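Local structure of DNA endonuclease I-CeuI (Chlamydomonas eugametos, 2EX5) at residues G61-N66 with P83-T88; E102-G107 with L121-R126. The protein cuts DNA as a magnesium-dependent homodimeric homing endonuclease of the LAGLIDADG family, recognising a degenerate site of 17-19 bp and leaving a staggered break during intron homing. The protein carries 1 engineered substitution. All coordinates share one frame; numbering follows the deposited sequence.

Interaction 1: G61-N66 with P83-T88; sequences GEASLN and PEFNVT. With CA (calcium ion), chain E; nucleotides of chain B.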
loop_
_atom_site.group_PDB
_atom_site.type_symbol
_atom_site.label_atom_id
_atom_site.label_comp_id
_atom_site.label_asym_id
_atom_site.label_seq_id
_atom_site.Cartn_x
_atom_site.Cartn_y
_atom_site.Cartn_z
ATOM N N GLY C 61 3.608 2.831 -1.066
ATOM C CA GLY C 61 2.589 1.828 -1.003
ATOM C C GLY C 61 1.433 1.938 -1.973
ATOM O O GLY C 61 1.081 0.922 -2.525
ATOM N N GLU C 62 0.817 3.118 -2.151
ATOM C CA GLU C 62 -0.545 3.213 -2.659
ATOM C C GLU C 62 -0.675 4.158 -3.888
ATOM O O GLU C 62 -1.761 4.322 -4.450
ATOM C CB GLU C 62 -1.461 3.753 -1.545
ATOM C CG GLU C 62 -1.464 3.025 -0.191
ATOM C CD GLU C 62 -2.356 1.843 -0.183
ATOM O OE1 GLU C 62 -2.269 1.095 -1.150
ATOM O OE2 GLU C 62 -3.182 1.648 0.745
ATOM N N ALA C 63 0.406 4.870 -4.201
ATOM C CA ALA C 63 0.418 5.931 -5.230
ATOM C C ALA C 63 1.022 5.343 -6.506
ATOM O O ALA C 63 1.664 4.295 -6.490
ATOM C CB ALA C 63 1.289 7.083 -4.740
ATOM N N SER C 64 0.831 6.033 -7.619
ATOM C CA SER C 64 1.211 5.519 -8.868
ATOM C C SER C 64 1.533 6.718 -9.645
ATOM O O SER C 64 0.765 7.647 -9.661
ATOM C CB SER C 64 0.059 4.782 -9.519
ATOM O OG SER C 64 0.510 4.424 -10.816
ATOM N N LEU C 65 2.701 6.711 -10.276
ATOM C CA LEU C 65 3.044 7.674 -11.267
ATOM C C LEU C 65 2.996 6.953 -12.601
ATOM O O LEU C 65 3.801 5.990 -12.845
ATOM C CB LEU C 65 4.509 8.169 -11.008
ATOM C CG LEU C 65 4.714 9.131 -9.812
ATOM C CD1 LEU C 65 6.205 9.163 -9.463
ATOM C CD2 LEU C 65 4.240 10.515 -10.131
ATOM N N ASN C 66 2.131 7.399 -13.525
ATOM C CA ASN C 66 1.976 6.546 -14.704
ATOM C C ASN C 66 1.859 7.337 -15.981
ATOM O O ASN C 66 1.628 8.553 -15.946
ATOM C CB ASN C 66 0.851 5.541 -14.475
ATOM C CG ASN C 66 -0.506 6.242 -14.188
ATOM O OD1 ASN C 66 -1.053 6.133 -13.054
ATOM N ND2 ASN C 66 -1.039 6.898 -15.206
ATOM N N PRO C 83 1.008 11.854 -18.661
ATOM C CA PRO C 83 1.409 11.588 -17.270
ATOM C C PRO C 83 0.254 11.846 -16.264
ATOM O O PRO C 83 -0.555 12.824 -16.407
ATOM C CB PRO C 83 2.556 12.594 -17.037
ATOM C CG PRO C 83 2.298 13.722 -17.905
ATOM C CD PRO C 83 1.414 13.216 -19.064
ATOM N N GLU C 84 0.210 11.035 -15.242
ATOM C CA GLU C 84 -0.793 11.178 -14.194
ATOM C C GLU C 84 -0.129 10.684 -12.913
ATOM O O GLU C 84 0.578 9.716 -12.940
ATOM C CB GLU C 84 -2.018 10.342 -14.510
ATOM C CG GLU C 84 -3.117 10.359 -13.349
ATOM C CD GLU C 84 -4.407 9.773 -13.794
ATOM O OE1 GLU C 84 -4.800 8.760 -13.214
ATOM O OE2 GLU C 84 -5.037 10.268 -14.795
ATOM N N PHE C 85 -0.368 11.363 -11.790
ATOM C CA PHE C 85 -0.141 10.808 -10.440
ATOM C C PHE C 85 -1.462 10.426 -9.792
ATOM O O PHE C 85 -2.362 11.210 -9.859
ATOM C CB PHE C 85 0.515 11.908 -9.660
ATOM C CG PHE C 85 0.558 11.666 -8.155
ATOM C CD1 PHE C 85 -0.361 12.291 -7.295
ATOM C CD2 PHE C 85 1.508 10.859 -7.625
ATOM C CE1 PHE C 85 -0.317 12.042 -5.901
ATOM C CE2 PHE C 85 1.540 10.593 -6.245
ATOM C CZ PHE C 85 0.625 11.231 -5.389
ATOM N N ASN C 86 -1.614 9.300 -9.088
ATOM C CA ASN C 86 -2.888 9.101 -8.378
ATOM C C ASN C 86 -2.596 8.314 -7.191
ATOM O O ASN C 86 -1.541 7.661 -7.165
ATOM C CB ASN C 86 -4.051 8.387 -9.161
ATOM C CG ASN C 86 -3.748 6.939 -9.595
ATOM O OD1 ASN C 86 -3.839 6.645 -10.751
ATOM N ND2 ASN C 86 -3.410 6.058 -8.691
ATOM N N VAL C 87 -3.566 8.308 -6.261
ATOM C CA VAL C 87 -3.505 7.534 -4.997
ATOM C C VAL C 87 -4.893 7.100 -4.653
ATOM O O VAL C 87 -5.750 7.937 -4.489
ATOM C CB VAL C 87 -3.017 8.390 -3.782
ATOM C CG1 VAL C 87 -2.288 7.422 -2.606
ATOM C CG2 VAL C 87 -2.077 9.337 -4.252
ATOM N N THR C 88 -5.035 5.824 -4.320
ATOM C CA THR C 88 -6.258 5.109 -4.195
ATOM C C THR C 88 -6.326 4.597 -2.788
ATOM O O THR C 88 -5.336 4.240 -2.167
ATOM C CB THR C 88 -6.253 3.946 -5.199
ATOM O OG1 THR C 88 -5.921 4.534 -6.457
ATOM C CG2 THR C 88 -7.584 3.195 -5.251
HETATM CA CA CA E . -1.132 -0.998 -1.247
ATOM P P DG B 16 -1.663 -1.099 -4.436
ATOM O OP1 DG B 16 -1.743 -1.999 -5.583
ATOM O OP2 DG B 16 -0.691 -1.463 -3.375
ATOM O "O5'" DG B 16 -1.541 0.455 -4.887
ATOM C "C5'" DG B 16 -0.758 1.090 -5.862
ATOM C "C4'" DG B 16 -0.915 0.395 -7.260
ATOM O "O4'" DG B 16 -2.231 -0.005 -7.772
ATOM C "C3'" DG B 16 -0.395 1.205 -8.367
ATOM O "O3'" DG B 16 0.601 0.222 -8.971
ATOM C "C2'" DG B 16 -1.654 1.618 -9.148
ATOM C "C1'" DG B 16 -2.508 0.366 -9.092
ATOM N N9 DG B 16 -3.992 0.623 -9.270
ATOM C C8 DG B 16 -4.772 1.552 -8.591
ATOM N N7 DG B 16 -5.995 1.637 -8.989
ATOM C C5 DG B 16 -6.077 0.665 -9.987
ATOM C C6 DG B 16 -7.178 0.226 -10.755
ATOM O O6 DG B 16 -8.326 0.731 -10.669
ATOM N N1 DG B 16 -6.873 -0.783 -11.724
ATOM C C2 DG B 16 -5.569 -1.280 -11.848
ATOM N N2 DG B 16 -5.220 -2.265 -12.698
ATOM N N3 DG B 16 -4.611 -0.918 -11.051
ATOM C C4 DG B 16 -4.893 0.055 -10.168
ATOM P P DA B 17 1.490 0.816 -10.052
ATOM O OP1 DA B 17 2.573 -0.168 -10.194
ATOM O OP2 DA B 17 1.795 2.256 -9.780
ATOM O "O5'" DA B 17 0.583 0.902 -11.388
ATOM C "C5'" DA B 17 0.127 -0.357 -12.081
ATOM C "C4'" DA B 17 -0.613 0.043 -13.357
ATOM O "O4'" DA B 17 -1.922 0.541 -12.896
ATOM C "C3'" DA B 17 -0.001 1.209 -14.076
ATOM O "O3'" DA B 17 0.095 0.839 -15.422
ATOM C "C2'" DA B 17 -1.059 2.360 -13.840
ATOM C "C1'" DA B 17 -2.351 1.600 -13.660
ATOM N N9 DA B 17 -3.540 2.309 -13.092
ATOM C C8 DA B 17 -3.617 3.363 -12.156
ATOM N N7 DA B 17 -4.838 3.731 -11.904
ATOM C C5 DA B 17 -5.645 2.925 -12.747
ATOM C C6 DA B 17 -7.048 2.820 -13.004
ATOM N N6 DA B 17 -8.013 3.573 -12.460
ATOM N N1 DA B 17 -7.470 1.879 -13.895
ATOM C C2 DA B 17 -6.553 1.091 -14.520
ATOM N N3 DA B 17 -5.205 1.055 -14.346
ATOM C C4 DA B 17 -4.828 2.028 -13.453
ATOM P P DC B 18 0.896 1.630 -16.545
ATOM O OP1 DC B 18 1.115 0.685 -17.649
ATOM O OP2 DC B 18 2.062 2.191 -15.853
ATOM O "O5'" DC B 18 0.157 2.958 -17.020
ATOM C "C5'" DC B 18 -0.722 3.258 -18.160
ATOM C "C4'" DC B 18 -1.995 2.407 -18.205
ATOM O "O4'" DC B 18 -2.746 2.588 -16.989
ATOM C "C3'" DC B 18 -3.001 2.789 -19.284
ATOM O "O3'" DC B 18 -2.683 2.042 -20.457
ATOM C "C2'" DC B 18 -4.406 2.450 -18.728
ATOM C "C1'" DC B 18 -4.138 2.657 -17.252
ATOM N N1 DC B 18 -4.696 3.894 -16.459
ATOM C C2 DC B 18 -6.070 3.955 -16.348
ATOM O O2 DC B 18 -6.616 3.082 -16.990
ATOM N N3 DC B 18 -6.718 4.938 -15.608
ATOM C C4 DC B 18 -5.954 5.810 -14.959
ATOM N N4 DC B 18 -6.625 6.747 -14.279
ATOM C C5 DC B 18 -4.523 5.803 -15.052
ATOM C C6 DC B 18 -3.906 4.831 -15.823
HETATM O O HOH W 1 -3.103 4.232 -7.143
#

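Interaction 2: E102-G107 with L121-R126; sequences EVFKTG and LTIDNR. With nucleotides of chain A.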
loop_
_atom_site.group_PDB
_atom_site.type_symbol
_atom_site.label_atom_id
_atom_site.label_comp_id
_atom_site.label_asym_id
_atom_site.label_seq_id
_atom_site.Cartn_x
_atom_site.Cartn_y
_atom_site.Cartn_z
ATOM N N GLU C 102 -3.654 18.181 1.414
ATOM C CA GLU C 102 -3.116 19.213 2.297
ATOM C C GLU C 102 -1.627 19.455 2.000
ATOM O O GLU C 102 -1.250 20.603 1.839
ATOM C CB GLU C 102 -3.482 18.899 3.756
ATOM C CG GLU C 102 -3.181 20.000 4.680
ATOM C CD GLU C 102 -4.323 20.936 4.939
ATOM O OE1 GLU C 102 -4.239 22.088 4.494
ATOM O OE2 GLU C 102 -5.284 20.548 5.562
ATOM N N VAL C 103 -0.802 18.403 1.821
ATOM C CA VAL C 103 0.588 18.647 1.416
ATOM C C VAL C 103 0.843 19.067 -0.012
ATOM O O VAL C 103 1.776 19.867 -0.252
ATOM C CB VAL C 103 1.692 17.569 1.898
ATOM C CG1 VAL C 103 1.125 16.349 2.386
ATOM C CG2 VAL C 103 2.819 17.390 0.911
ATOM N N PHE C 104 0.085 18.544 -0.998
ATOM C CA PHE C 104 0.353 19.096 -2.312
ATOM C C PHE C 104 -0.316 20.435 -2.553
ATOM O O PHE C 104 0.032 21.073 -3.503
ATOM C CB PHE C 104 0.047 18.099 -3.489
ATOM C CG PHE C 104 0.711 16.753 -3.354
ATOM C CD1 PHE C 104 -0.052 15.628 -3.056
ATOM C CD2 PHE C 104 2.086 16.597 -3.501
ATOM C CE1 PHE C 104 0.543 14.357 -2.950
ATOM C CE2 PHE C 104 2.704 15.282 -3.396
ATOM C CZ PHE C 104 1.878 14.180 -3.155
ATOM N N LYS C 105 -1.323 20.822 -1.779
ATOM C CA LYS C 105 -2.093 22.075 -2.106
ATOM C C LYS C 105 -2.910 22.078 -3.413
ATOM O O LYS C 105 -3.282 23.149 -3.900
ATOM C CB LYS C 105 -1.205 23.342 -2.000
ATOM C CG LYS C 105 -0.823 23.739 -0.559
ATOM C CD LYS C 105 -1.937 23.346 0.404
ATOM C CE LYS C 105 -1.683 23.815 1.926
ATOM N NZ LYS C 105 -2.810 23.296 2.874
ATOM N N THR C 106 -3.197 20.878 -3.972
ATOM C CA THR C 106 -3.869 20.709 -5.268
ATOM C C THR C 106 -4.238 19.179 -5.323
ATOM O O THR C 106 -3.827 18.414 -4.442
ATOM C CB THR C 106 -3.028 21.213 -6.465
ATOM O OG1 THR C 106 -3.884 21.444 -7.610
ATOM C CG2 THR C 106 -1.860 20.223 -6.830
ATOM N N GLY C 107 -5.034 18.778 -6.317
ATOM C CA GLY C 107 -5.542 17.440 -6.436
ATOM C C GLY C 107 -7.002 17.535 -6.210
ATOM O O GLY C 107 -7.542 18.591 -5.826
ATOM N N LEU C 121 -7.313 9.974 -5.393
ATOM C CA LEU C 121 -6.867 11.322 -5.517
ATOM C C LEU C 121 -5.955 11.414 -6.743
ATOM O O LEU C 121 -5.035 10.612 -6.905
ATOM C CB LEU C 121 -6.174 11.724 -4.170
ATOM C CG LEU C 121 -5.126 12.860 -4.078
ATOM C CD1 LEU C 121 -5.403 14.039 -4.811
ATOM C CD2 LEU C 121 -5.020 13.237 -2.663
ATOM N N THR C 122 -6.210 12.373 -7.609
ATOM C CA THR C 122 -5.480 12.570 -8.922
ATOM C C THR C 122 -4.864 13.930 -9.078
ATOM O O THR C 122 -5.499 14.951 -8.768
ATOM C CB THR C 122 -6.484 12.315 -10.152
ATOM O OG1 THR C 122 -7.133 11.016 -9.975
ATOM C CG2 THR C 122 -5.794 12.236 -11.497
ATOM N N ILE C 123 -3.635 13.966 -9.538
ATOM C CA ILE C 123 -3.049 15.155 -10.089
ATOM C C ILE C 123 -2.517 14.863 -11.468
ATOM O O ILE C 123 -1.570 14.032 -11.619
ATOM C CB ILE C 123 -1.866 15.627 -9.183
ATOM C CG1 ILE C 123 -2.443 16.059 -7.755
ATOM C CG2 ILE C 123 -1.059 16.721 -9.963
ATOM C CD1 ILE C 123 -1.483 16.113 -6.546
ATOM N N ASP C 124 -3.067 15.560 -12.471
ATOM C CA ASP C 124 -2.678 15.469 -13.902
ATOM C C ASP C 124 -2.135 16.769 -14.507
ATOM O O ASP C 124 -1.488 16.757 -15.560
ATOM C CB ASP C 124 -3.872 14.970 -14.740
ATOM C CG ASP C 124 -5.081 15.900 -14.686
ATOM O OD1 ASP C 124 -5.023 17.063 -15.112
ATOM O OD2 ASP C 124 -6.160 15.414 -14.304
ATOM N N ASN C 125 -2.353 17.907 -13.838
ATOM C CA ASN C 125 -1.853 19.170 -14.328
ATOM C C ASN C 125 -0.348 19.094 -14.307
ATOM O O ASN C 125 0.253 18.752 -13.315
ATOM C CB ASN C 125 -2.339 20.345 -13.473
ATOM C CG ASN C 125 -1.686 21.662 -13.893
ATOM O OD1 ASN C 125 -2.230 22.384 -14.667
ATOM N ND2 ASN C 125 -0.508 21.946 -13.392
ATOM N N ARG C 126 0.278 19.374 -15.441
ATOM C CA ARG C 126 1.694 19.100 -15.574
ATOM C C ARG C 126 2.527 20.045 -14.737
ATOM O O ARG C 126 3.578 19.600 -14.292
ATOM C CB ARG C 126 2.127 19.069 -17.040
ATOM C CG ARG C 126 1.826 17.663 -17.684
ATOM C CD ARG C 126 1.711 17.714 -19.155
ATOM N NE ARG C 126 2.690 18.659 -19.671
ATOM C CZ ARG C 126 2.749 19.042 -20.933
ATOM N NH1 ARG C 126 3.595 19.987 -21.321
ATOM N NH2 ARG C 126 1.934 18.471 -21.804
ATOM P P DA A 5 -2.047 20.459 -18.487
ATOM O OP1 DA A 5 -1.091 21.589 -18.626
ATOM O OP2 DA A 5 -1.532 19.135 -18.082
ATOM O "O5'" DA A 5 -3.324 20.919 -17.630
ATOM C "C5'" DA A 5 -4.051 21.950 -18.239
ATOM C "C4'" DA A 5 -5.478 21.953 -17.774
ATOM O "O4'" DA A 5 -6.196 21.260 -18.815
ATOM C "C3'" DA A 5 -5.896 21.288 -16.456
ATOM O "O3'" DA A 5 -6.954 22.017 -15.840
ATOM C "C2'" DA A 5 -6.465 19.917 -16.892
ATOM C "C1'" DA A 5 -7.037 20.233 -18.262
ATOM N N9 DA A 5 -7.003 19.186 -19.285
ATOM C C8 DA A 5 -5.888 18.606 -19.859
ATOM N N7 DA A 5 -6.218 17.790 -20.844
ATOM C C5 DA A 5 -7.594 17.840 -20.947
ATOM C C6 DA A 5 -8.520 17.116 -21.767
ATOM N N6 DA A 5 -8.161 16.204 -22.713
ATOM N N1 DA A 5 -9.797 17.443 -21.585
ATOM C C2 DA A 5 -10.155 18.317 -20.609
ATOM N N3 DA A 5 -9.405 19.021 -19.753
ATOM C C4 DA A 5 -8.108 18.730 -19.979
ATOM P P DT A 4 0.371 20.597 -24.666
ATOM O OP1 DT A 4 1.515 21.403 -24.250
ATOM O OP2 DT A 4 0.457 19.182 -25.077
ATOM O "O5'" DT A 4 -0.640 20.544 -23.429
ATOM C "C5'" DT A 4 -1.085 21.760 -22.851
ATOM C "C4'" DT A 4 -2.274 21.439 -21.998
ATOM O "O4'" DT A 4 -3.479 21.365 -22.814
ATOM C "C3'" DT A 4 -2.139 20.125 -21.227
ATOM O "O3'" DT A 4 -2.728 20.159 -19.929
ATOM C "C2'" DT A 4 -3.102 19.264 -22.027
ATOM C "C1'" DT A 4 -4.183 20.290 -22.291
ATOM N N1 DT A 4 -5.152 19.759 -23.236
ATOM C C2 DT A 4 -6.510 20.082 -23.063
ATOM O O2 DT A 4 -7.003 20.765 -22.206
ATOM N N3 DT A 4 -7.383 19.524 -23.923
ATOM C C4 DT A 4 -7.043 18.697 -24.945
ATOM O O4 DT A 4 -7.954 18.319 -25.691
ATOM C C5 DT A 4 -5.618 18.378 -25.118
ATOM C C7 DT A 4 -5.190 17.658 -26.415
ATOM C C6 DT A 4 -4.724 18.917 -24.251
ATOM P P DA A 6 -7.820 21.546 -14.550
ATOM O OP1 DA A 6 -8.417 22.819 -14.061
ATOM O OP2 DA A 6 -6.859 20.762 -13.725
ATOM O "O5'" DA A 6 -9.116 20.692 -14.782
ATOM C "C5'" DA A 6 -10.205 21.115 -15.529
ATOM C "C4'" DA A 6 -10.829 19.772 -15.824
ATOM O "O4'" DA A 6 -9.949 18.972 -16.680
ATOM C "C3'" DA A 6 -11.066 18.873 -14.596
ATOM O "O3'" DA A 6 -12.479 18.726 -14.396
ATOM C "C2'" DA A 6 -10.406 17.528 -14.971
ATOM C "C1'" DA A 6 -10.481 17.600 -16.505
ATOM N N9 DA A 6 -9.622 16.664 -17.306
ATOM C C8 DA A 6 -8.206 16.592 -17.125
ATOM N N7 DA A 6 -7.562 15.734 -17.914
ATOM C C5 DA A 6 -8.661 15.284 -18.740
ATOM C C6 DA A 6 -8.633 14.377 -19.841
ATOM N N6 DA A 6 -7.501 13.814 -20.271
ATOM N N1 DA A 6 -9.812 14.114 -20.427
ATOM C C2 DA A 6 -10.955 14.706 -19.963
ATOM N N3 DA A 6 -11.110 15.586 -18.952
ATOM C C4 DA A 6 -9.904 15.820 -18.369
#

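Interaction 1: G61-N66 with P83-T88
The first beta hairpin of the LAGLIDADG fold begins where helix 49-62 delivers its last residue, E62, to the metal site, and strand 63-66 pairs antiparallel with strand 83-88. S64 and N86 form a hydrogen-bonded pair, S64 N reaching N86 O at 2.9 Å while N86 N returns to S64 O. N66 and E84 repeat the pattern, and there the bond from N66 N to E84 O is nearly straight (170° at the hydrogen). The alternating non-hydrogen-bonded pairs, A63-V87 at the helix end and L65-F85 between the two bonded pairs, turn their side chains to the opposite face, against the helices. L65 CD2 meets the edge of the F85 ring at F85 CD2, 3.7 Å away, and A63 CB approaches F85 CE2 obliquely at 3.8 Å. Y137 of helix 126-141 packs on both A63 and F85.

The face bearing S64, N66, E84 and N86 lies against DNA, the use to which this family puts its antiparallel sheet. S64 OG, anti to the backbone N, donates to OP2 of DA17 of chain B at 2.7 Å. E84 has an extended chain, and its OE1 accepts a bond from N4 of the DC18 base of chain B at 2.9 Å and 165°. N66 lies alongside E84, its ND2 3.6 Å from E84 CB, with amide and carboxylate planes 65° apart. Nearer the helix end, a water bridges E62 O and T88 OG1. The E62 side chain bends at chi2, which places CD; its OE1 binds the calcium ion at 2.4 Å, together with OP2 of DG16 of chain B. E62 of the second subunit binds the same ion, which thus lies between the subunits.

Interaction 2: E102-G107 with L121-R126
The hydrophobic layer beneath the DNA-binding sheet continues here, where the end of helix 94-104 and the turn after it lean on strand 121-123. I123 is the central side chain, touching F104, T106 and G107. Its CG1 is anti to the carbonyl carbon (chi1 -65°) and lies 3.6 Å from G107 CA, while I123 CD1 lies 3.8 Å from F104 CD1, oblique to the ring. The same methyl packs against T106, 3.9 Å from T106 O and 4.1 Å from T106 CG2. From L121, CD1 comes within 3.8 Å of G107 CA. With L121 CD1 and I123 CG1 both this close, and with phi 112°, a beta carbon at G107 would collide with L121 CD1 and with the preceding carbonyl. G107 CA also makes a CA-H...O contact to T122 O (3.4 Å). K105, the first residue past the helix, has positive phi and leads the chain into this turn.

Beyond the strand, N125 occupies the N-cap position of helix 126-141, and R126 N donates to OP2 of DA5 of chain A at 3.2 Å. The R126 guanidinium presents its edge toward a phosphate oxygen of DT4 of chain A. Through R126 N the N terminus of helix 126-141 thus meets the DNA backbone, beside the helix-backed antiparallel sheet of the LAGLIDADG fold.

In the fold
Both interactions are buried and meet in one sheet, where strand 79-90 lies between strands 63-71 and 118-123. Backbone hydrogen bonds probably join them, from L121 N to V87 O and from F85 N to I123 O, and the F85 and F104 rings meet with planes about 70° apart. Interaction 1 is central, a regular strand pairing with four backbone hydrogen bonds, a metal ligand at one end and base and phosphate contacts on its DNA-facing side. The 102-107 and 121-126 pair instead joins a helix end and turn to a strand, largely by apolar packing round a glycine; its hydrogen bond to DNA comes from R126, at the start of helix 126-141.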